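Side-chain contacts in pyruvate-formate lyase-activating enzyme (Bacteroides vulgatus ATCC 8482, PDB 3CAN), which is a member of the radical SAM superfamily, represented by a fragment built round a parallel sheet flanked by helices: residues D23-C28 against R35-T40; E50-C55 against A89-P94. All blocks are in the same frame, centred on the assembly; numbering follows the deposited sequence. Where two conformers were deposited one is given.

Contact 1: residues D23-C28 against R35-T40; sequences DILKRC and RAVDTT
Leu25 and Arg35 lie at the nearest backbone approach, CA to CA 7.0 Å, where helix segment 23-28 runs nearly antiparallel to strand 35-38, the two axes 10.0 Å apart at 161°. Arg35 does most of the touching. Its aliphatic part lies against Leu25 and Cys28: CB meets Leu25 CD2 at 3.8 Å, and CD comes within 3.9 Å of Cys28 CB. The chain then bends at chi3 (-62°), which brings NH1 back to the helix, where it donates to Leu25 O over 2.9 Å with an N-H...O angle of 161°. The oxygen lies close to the guanidinium plane, whereas NH1 stands above the carbonyl plane of Leu25. This carbonyl bond is secondary to the salt bridge that Arg35 NH2 makes with Glu56, so NH1 and NH2 are held by different partners, which should restrict rotation of the guanidinium. Further along the strand, Leu25 crosses Val37, both methyls of the leucine bearing on one valine branch, with CD2 to CG2 at 3.7 Å. Val37 CG1 is anti to the backbone N (chi1 -178°), placing CG2 on the helix side. Phe9 also touches Leu25. The helix also packs on the second subunit, Ile24 against Ile24 of that chain. Helix 18-30 connects the neighbouring parallel strands 6-10 and 35-38, a beta-alpha-beta crossover.

Contact 2: residues E50-C55 against A89-P94; sequences EVMRNC and AEADFP
A Met-aromatic contact joins the end of helix 45-53 to the turn that follows helix 79-90, with selenomethionine Met52 laid along Phe93. CG of Met52 sits over the middle of the ring, 3.9 Å from its centroid and only 10° off the normal, a CH-pi contact. The selenium lies obliquely over the same face, 4.3 Å from the centroid, and packs against Phe93 CB at 3.6 Å. The two side chains run alongside each other head to tail; a bend at chi3 (-72°) carries CE of Met52 on to Ala91 CB, 3.7 Å away. The opposite ring face is covered near its rim by CD of Pro94, so Phe93 is sandwiched between Met52 and its own neighbour in sequence. Asp92 has positive phi and ends helix 79-90 in a Schellman motif; the chain then turns toward strand 95-101, and Phe93 CB points back at helix 45-53. CG of Phe93 is anti to the backbone N (chi1 -170°), extending the ring to the C-terminal end of that helix. There Cys55 O lies at the edge in the ring plane, 3.4 Å from CZ, whereas Met52 O, 3.3 Å from CE1, stands above the plane on the Met52 side. Cys55 SG adds an oblique sulfur-aromatic contact, 4.1 Å from CZ. Behind this apolar patch, Asn54 ND2 donates to Glu50 O. Leu58 of strand 57-61 touches both Met52 and Phe93, setting the pair against the sheet.

In the fold
Both segments of contact 1 precede those of contact 2 in the chain; the centres are about 11 Å apart. Strand 35-38 of contact 1 leads into helix 45-53 of contact 2, and the loop after that helix leads into strand 57-61, next to 35-38 in the parallel sheet. The two contacts also touch directly: Asn54 packs on Leu25, Lys26 and Arg35, and Cys55 on Arg35. Helix 45-53 has helix 18-30 as one neighbour, Glu50 and Val51 touching Ile22. Segment 50-55 thus bridges the two contacts, linking helix 18-30, strand 35-38 and the turn after helix 79-90 over neighbouring strands of one parallel sheet, all within the radical SAM family region.

Contact 1: residues D23-C28 against R35-T40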
ATOM      1  N   ASP A  23     -11.010 -18.848   4.785  1.00 13.75           N
ATOM      2  CA  ASP A  23     -11.685 -19.395   3.611  1.00 13.89           C
ATOM      3  C   ASP A  23     -11.274 -18.658   2.324  1.00 13.32           C
ATOM      4  O   ASP A  23     -10.957 -19.281   1.312  1.00 13.31           O
ATOM      5  CB  ASP A  23     -13.194 -19.329   3.788  1.00 14.57           C
ATOM      6  CG  ASP A  23     -13.932 -20.024   2.671  1.00 18.43           C
ATOM      7  OD1 ASP A  23     -13.744 -21.244   2.499  1.00 22.36           O
ATOM      8  OD2 ASP A  23     -14.659 -19.336   1.949  1.00 21.18           O
ATOM      9  N   ILE A  24     -11.268 -17.336   2.366  1.00 13.11           N
ATOM     10  CA  ILE A  24     -10.889 -16.553   1.188  1.00 12.35           C
ATOM     11  C   ILE A  24      -9.422 -16.797   0.863  1.00 12.33           C
ATOM     12  O   ILE A  24      -9.057 -16.973  -0.292  1.00 12.50           O
ATOM     13  CB  ILE A  24     -11.153 -15.062   1.398  1.00 12.78           C
ATOM     14  CG1 ILE A  24     -12.655 -14.787   1.593  1.00 12.98           C
ATOM     15  CG2 ILE A  24     -10.566 -14.249   0.212  1.00 12.63           C
ATOM     16  CD1 ILE A  24     -13.584 -15.324   0.499  1.00 13.23           C
ATOM     17  N   LEU A  25      -8.572 -16.814   1.885  1.00 12.10           N
ATOM     18  CA  LEU A  25      -7.157 -17.133   1.676  1.00 12.65           C
ATOM     19  C   LEU A  25      -6.973 -18.501   1.006  1.00 12.44           C
ATOM     20  O   LEU A  25      -6.202 -18.632   0.060  1.00 11.51           O
ATOM     21  CB  LEU A  25      -6.402 -17.074   3.002  1.00 11.91           C
ATOM     22  CG  LEU A  25      -6.185 -15.673   3.581  1.00 13.06           C
ATOM     23  CD1 LEU A  25      -5.583 -15.791   4.991  1.00 11.58           C
ATOM     24  CD2 LEU A  25      -5.265 -14.819   2.701  1.00 12.80           C
ATOM     25  N   LYS A  26      -7.694 -19.512   1.479  1.00 12.91           N
ATOM     26  CA  LYS A  26      -7.633 -20.831   0.837  1.00 13.75           C
ATOM     27  C   LYS A  26      -8.041 -20.789  -0.638  1.00 13.39           C
ATOM     28  O   LYS A  26      -7.357 -21.350  -1.498  1.00 13.21           O
ATOM     29  CB  LYS A  26      -8.487 -21.837   1.597  1.00 14.54           C
ATOM     30  CG  LYS A  26      -7.820 -22.283   2.879  1.00 16.46           C
ATOM     31  CD  LYS A  26      -8.686 -23.177   3.718  1.00 17.45           C
ATOM     32  CE  LYS A  26      -7.891 -23.767   4.856  1.00 21.14           C
ATOM     33  NZ  LYS A  26      -8.787 -24.550   5.760  1.00 24.30           N
ATOM     34  N   ARG A  27      -9.137 -20.105  -0.933  1.00 13.56           N
ATOM     35  CA  ARG A  27      -9.615 -19.965  -2.311  1.00 13.65           C
ATOM     36  C   ARG A  27      -8.584 -19.271  -3.206  1.00 13.20           C
ATOM     37  O   ARG A  27      -8.335 -19.695  -4.337  1.00 13.11           O
ATOM     38  CB  ARG A  27     -10.936 -19.195  -2.338  1.00 13.71           C
ATOM     39  CG  ARG A  27     -12.104 -19.976  -1.759  1.00 14.35           C
ATOM     40  CD  ARG A  27     -13.323 -19.097  -1.559  1.00 15.31           C
ATOM     41  NE  ARG A  27     -14.394 -19.831  -0.907  1.00 16.54           N
ATOM     42  CZ  ARG A  27     -15.252 -20.616  -1.543  1.00 16.89           C
ATOM     43  NH1 ARG A  27     -15.203 -20.744  -2.861  1.00 16.44           N
ATOM     44  NH2 ARG A  27     -16.177 -21.266  -0.857  1.00 18.69           N
ATOM     45  N   CYS A  28      -7.979 -18.207  -2.695  1.00 13.43           N
ATOM     46  CA  CYS A  28      -6.939 -17.487  -3.435  1.00 13.55           C
ATOM     47  C   CYS A  28      -5.701 -18.363  -3.683  1.00 13.64           C
ATOM     48  O   CYS A  28      -5.104 -18.315  -4.763  1.00 13.55           O
ATOM     49  CB  CYS A  28      -6.569 -16.192  -2.715  1.00 13.39           C
ATOM     50  SG  CYS A  28      -7.859 -14.922  -2.776  1.00 14.05           S
ATOM     51  N   ARG A  35      -0.711 -13.918  -1.455  1.00 12.56           N
ATOM     52  CA  ARG A  35      -1.529 -13.450  -0.335  1.00 12.29           C
ATOM     53  C   ARG A  35      -0.707 -12.821   0.785  1.00 12.08           C
ATOM     54  O   ARG A  35       0.236 -13.438   1.301  1.00 12.64           O
ATOM     55  CB  ARG A  35      -2.308 -14.629   0.252  1.00 11.77           C
ATOM     56  CG  ARG A  35      -3.220 -15.332  -0.750  1.00 11.22           C
ATOM     57  CD  ARG A  35      -3.502 -16.753  -0.332  1.00 12.57           C
ATOM     58  NE  ARG A  35      -2.292 -17.564  -0.285  1.00 11.83           N
ATOM     59  CZ  ARG A  35      -2.277 -18.840   0.072  1.00 12.67           C
ATOM     60  NH1 ARG A  35      -3.401 -19.471   0.348  1.00 12.47           N
ATOM     61  NH2 ARG A  35      -1.126 -19.500   0.120  1.00 14.70           N
ATOM     62  N   ALA A  36      -1.077 -11.599   1.169  1.00 12.49           N
ATOM     63  CA  ALA A  36      -0.457 -10.900   2.304  1.00 12.79           C
ATOM     64  C   ALA A  36      -1.546 -10.519   3.277  1.00 13.20           C
ATOM     65  O   ALA A  36      -2.612 -10.077   2.857  1.00 13.09           O
ATOM     66  CB  ALA A  36       0.276  -9.641   1.840  1.00 13.03           C
ATOM     67  N   VAL A  37      -1.272 -10.661   4.565  1.00 13.59           N
ATOM     68  CA  VAL A  37      -2.286 -10.408   5.590  1.00 13.46           C
ATOM     69  C   VAL A  37      -1.706  -9.563   6.725  1.00 13.46           C
ATOM     70  O   VAL A  37      -0.690  -9.912   7.318  1.00 14.55           O
ATOM     71  CB  VAL A  37      -2.842 -11.697   6.186  1.00 13.81           C
ATOM     72  CG1 VAL A  37      -3.925 -11.375   7.218  1.00 14.72           C
ATOM     73  CG2 VAL A  37      -3.385 -12.635   5.062  1.00 13.43           C
ATOM     74  N   ASP A  38      -2.376  -8.467   7.026  1.00 14.44           N
ATOM     75  CA  ASP A  38      -2.083  -7.642   8.203  1.00 14.64           C
ATOM     76  C   ASP A  38      -2.622  -8.322   9.457  1.00 15.56           C
ATOM     77  O   ASP A  38      -3.848  -8.448   9.622  1.00 16.20           O
ATOM     78  CB  ASP A  38      -2.720  -6.268   7.998  1.00 14.49           C
ATOM     79  CG  ASP A  38      -2.506  -5.304   9.154  1.00 15.52           C
ATOM     80  OD1 ASP A  38      -1.926  -5.677  10.194  1.00 15.74           O
ATOM     81  OD2 ASP A  38      -2.993  -4.151   9.025  1.00 17.57           O
ATOM     82  N   THR A  39      -1.725  -8.783  10.328  1.00 15.82           N
ATOM     83  CA  THR A  39      -2.103  -9.499  11.542  1.00 16.32           C
ATOM     84  C   THR A  39      -1.828  -8.664  12.813  1.00 16.38           C
ATOM     85  O   THR A  39      -1.827  -9.194  13.932  1.00 17.25           O
ATOM     86  CB  THR A  39      -1.354 -10.845  11.659  1.00 16.60           C
ATOM     87  OG1 THR A  39       0.054 -10.605  11.703  1.00 17.39           O
ATOM     88  CG2 THR A  39      -1.697 -11.777  10.468  1.00 16.89           C
ATOM     89  N   THR A  40      -1.621  -7.364  12.634  1.00 16.16           N
ATOM     90  CA  THR A  40      -1.281  -6.472  13.739  1.00 16.66           C
ATOM     91  C   THR A  40      -2.184  -6.715  14.948  1.00 17.68           C
ATOM     92  O   THR A  40      -1.696  -6.937  16.061  1.00 17.94           O
ATOM     93  CB  THR A  40      -1.375  -4.999  13.310  1.00 15.69           C
ATOM     94  OG1 THR A  40      -0.560  -4.760  12.142  1.00 15.29           O
ATOM     95  CG2 THR A  40      -0.938  -4.069  14.445  1.00 16.03           C
TER

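Contact 2: residues E50-C55 against A89-P94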
ATOM      1  N   GLU A  50      -2.911 -20.283  11.828  1.00 18.81           N
ATOM      2  CA  GLU A  50      -3.733 -20.702  10.690  0.50 18.65           C
ATOM      3  C   GLU A  50      -3.598 -19.733   9.517  1.00 18.09           C
ATOM      4  O   GLU A  50      -3.569 -20.157   8.372  1.00 17.97           O
ATOM      5  CB  GLU A  50      -5.205 -20.852  11.086  0.50 18.90           C
ATOM      6  CG  GLU A  50      -6.108 -21.456   9.995  0.50 19.71           C
ATOM      7  CD  GLU A  50      -5.761 -22.902   9.624  0.50 21.67           C
ATOM      8  OE1 GLU A  50      -5.112 -23.605  10.428  0.50 20.94           O
ATOM      9  OE2 GLU A  50      -6.150 -23.337   8.514  0.50 24.33           O
ATOM     10  N   VAL A  51      -3.520 -18.434   9.801  1.00 17.64           N
ATOM     11  CA  VAL A  51      -3.274 -17.442   8.743  1.00 17.70           C
ATOM     12  C   VAL A  51      -1.938 -17.726   8.047  1.00 17.50           C
ATOM     13  O   VAL A  51      -1.865 -17.758   6.823  1.00 16.80           O
ATOM     14  CB  VAL A  51      -3.300 -15.995   9.272  1.00 17.77           C
ATOM     15  CG1 VAL A  51      -2.747 -15.026   8.203  1.00 18.20           C
ATOM     16  CG2 VAL A  51      -4.739 -15.601   9.655  1.00 18.28           C
HETATM   17  N   MSE A  52      -0.890 -17.996   8.821  1.00 17.84           N
HETATM   18  CA  MSE A  52       0.415 -18.333   8.233  1.00 17.96           C
HETATM   19  C   MSE A  52       0.372 -19.581   7.338  1.00 18.03           C
HETATM   20  O   MSE A  52       1.078 -19.656   6.341  1.00 18.54           O
HETATM   21  CB  MSE A  52       1.478 -18.484   9.318  1.00 17.98           C
HETATM   22  CG  MSE A  52       1.910 -17.180   9.942  1.00 18.34           C
HETATM   23 SE   MSE A  52       3.455 -17.382  11.118  0.80 21.13          SE
HETATM   24  CE  MSE A  52       2.599 -18.287  12.599  1.00 19.53           C
ATOM     25  N   ARG A  53      -0.469 -20.553   7.670  1.00 17.06           N
ATOM     26  CA  ARG A  53      -0.613 -21.723   6.825  1.00 17.39           C
ATOM     27  C   ARG A  53      -1.277 -21.417   5.478  1.00 16.89           C
ATOM     28  O   ARG A  53      -1.207 -22.234   4.549  1.00 16.46           O
ATOM     29  CB  ARG A  53      -1.397 -22.809   7.560  1.00 17.69           C
ATOM     30  CG  ARG A  53      -0.586 -23.505   8.623  1.00 19.62           C
ATOM     31  CD  ARG A  53      -1.282 -24.766   9.099  1.00 21.74           C
ATOM     32  NE  ARG A  53      -2.237 -24.465  10.147  1.00 26.75           N
ATOM     33  CZ  ARG A  53      -1.933 -24.341  11.440  1.00 27.12           C
ATOM     34  NH1 ARG A  53      -2.880 -24.041  12.306  1.00 26.35           N
ATOM     35  NH2 ARG A  53      -0.690 -24.507  11.884  1.00 30.86           N
ATOM     36  N   ASN A  54      -1.890 -20.237   5.362  1.00 15.26           N
ATOM     37  CA  ASN A  54      -2.703 -19.903   4.204  1.00 15.54           C
ATOM     38  C   ASN A  54      -2.350 -18.550   3.586  1.00 14.98           C
ATOM     39  O   ASN A  54      -3.199 -17.879   3.002  1.00 14.17           O
ATOM     40  CB  ASN A  54      -4.175 -19.964   4.589  1.00 15.24           C
ATOM     41  CG  ASN A  54      -4.608 -21.377   4.978  1.00 15.81           C
ATOM     42  OD1 ASN A  54      -4.757 -22.257   4.116  1.00 16.78           O
ATOM     43  ND2 ASN A  54      -4.786 -21.603   6.278  1.00 15.57           N
ATOM     44  N   CYS A  55      -1.087 -18.160   3.702  1.00 14.41           N
ATOM     45  CA  CYS A  55      -0.627 -16.972   2.989  1.00 14.48           C
ATOM     46  C   CYS A  55       0.866 -17.013   2.791  1.00 14.34           C
ATOM     47  O   CYS A  55       1.541 -17.936   3.262  1.00 14.48           O
ATOM     48  CB  CYS A  55      -1.082 -15.685   3.684  1.00 14.81           C
ATOM     49  SG  CYS A  55      -0.199 -15.283   5.214  1.00 15.55           S
ATOM     50  N   ALA A  89       8.037 -14.173  14.020  1.00 19.15           N
ATOM     51  CA  ALA A  89       9.488 -14.341  13.954  1.00 19.49           C
ATOM     52  C   ALA A  89       9.919 -15.741  14.406  1.00 19.65           C
ATOM     53  O   ALA A  89      10.774 -16.386  13.764  1.00 19.03           O
ATOM     54  CB  ALA A  89      10.171 -13.275  14.791  1.00 18.82           C
ATOM     55  N   GLU A  90       9.328 -16.214  15.510  1.00 19.41           N
ATOM     56  CA  GLU A  90       9.664 -17.542  16.055  1.00 19.87           C
ATOM     57  C   GLU A  90       9.175 -18.690  15.165  1.00 19.71           C
ATOM     58  O   GLU A  90       9.712 -19.805  15.217  1.00 19.67           O
ATOM     59  CB  GLU A  90       9.094 -17.706  17.471  1.00 20.09           C
ATOM     60  CG  GLU A  90       9.837 -16.886  18.513  1.00 21.03           C
ATOM     61  CD  GLU A  90       9.229 -16.961  19.911  1.00 22.17           C
ATOM     62  OE1 GLU A  90       8.131 -17.536  20.083  1.00 27.40           O
ATOM     63  OE2 GLU A  90       9.858 -16.427  20.843  1.00 24.70           O
ATOM     64  N   ALA A  91       8.160 -18.407  14.356  1.00 18.96           N
ATOM     65  CA  ALA A  91       7.637 -19.350  13.371  1.00 19.11           C
ATOM     66  C   ALA A  91       8.478 -19.404  12.096  1.00 19.15           C
ATOM     67  O   ALA A  91       8.181 -20.198  11.213  1.00 19.42           O
ATOM     68  CB  ALA A  91       6.199 -18.989  13.030  1.00 18.74           C
ATOM     69  N   ASP A  92       9.522 -18.575  12.013  1.00 19.28           N
ATOM     70  CA  ASP A  92      10.404 -18.474  10.853  1.00 19.30           C
ATOM     71  C   ASP A  92       9.627 -18.197   9.561  1.00 18.96           C
ATOM     72  O   ASP A  92       9.832 -18.851   8.548  1.00 19.41           O
ATOM     73  CB  ASP A  92      11.264 -19.732  10.708  1.00 20.12           C
ATOM     74  CG  ASP A  92      12.426 -19.541   9.743  1.00 21.30           C
ATOM     75  OD1 ASP A  92      12.905 -18.394   9.576  1.00 23.17           O
ATOM     76  OD2 ASP A  92      12.876 -20.552   9.176  1.00 24.88           O
ATOM     77  N   PHE A  93       8.720 -17.232   9.635  1.00 18.28           N
ATOM     78  CA  PHE A  93       7.788 -16.932   8.560  1.00 17.91           C
ATOM     79  C   PHE A  93       8.030 -15.492   8.076  1.00 17.38           C
ATOM     80  O   PHE A  93       8.300 -14.613   8.893  1.00 17.04           O
ATOM     81  CB  PHE A  93       6.354 -17.117   9.063  1.00 17.60           C
ATOM     82  CG  PHE A  93       5.317 -17.066   7.983  1.00 17.67           C
ATOM     83  CD1 PHE A  93       4.942 -18.210   7.300  1.00 18.04           C
ATOM     84  CD2 PHE A  93       4.722 -15.865   7.626  1.00 17.47           C
ATOM     85  CE1 PHE A  93       3.993 -18.147   6.294  1.00 16.95           C
ATOM     86  CE2 PHE A  93       3.765 -15.820   6.627  1.00 16.52           C
ATOM     87  CZ  PHE A  93       3.415 -16.954   5.961  1.00 17.10           C
ATOM     88  N   PRO A  94       7.948 -15.249   6.744  1.00 16.96           N
ATOM     89  CA  PRO A  94       8.234 -13.913   6.241  1.00 16.63           C
ATOM     90  C   PRO A  94       7.234 -12.849   6.703  1.00 15.94           C
ATOM     91  O   PRO A  94       6.012 -13.058   6.639  1.00 15.66           O
ATOM     92  CB  PRO A  94       8.161 -14.058   4.716  1.00 16.82           C
ATOM     93  CG  PRO A  94       7.822 -15.434   4.426  1.00 16.93           C
ATOM     94  CD  PRO A  94       7.635 -16.202   5.656  1.00 17.27           C
TER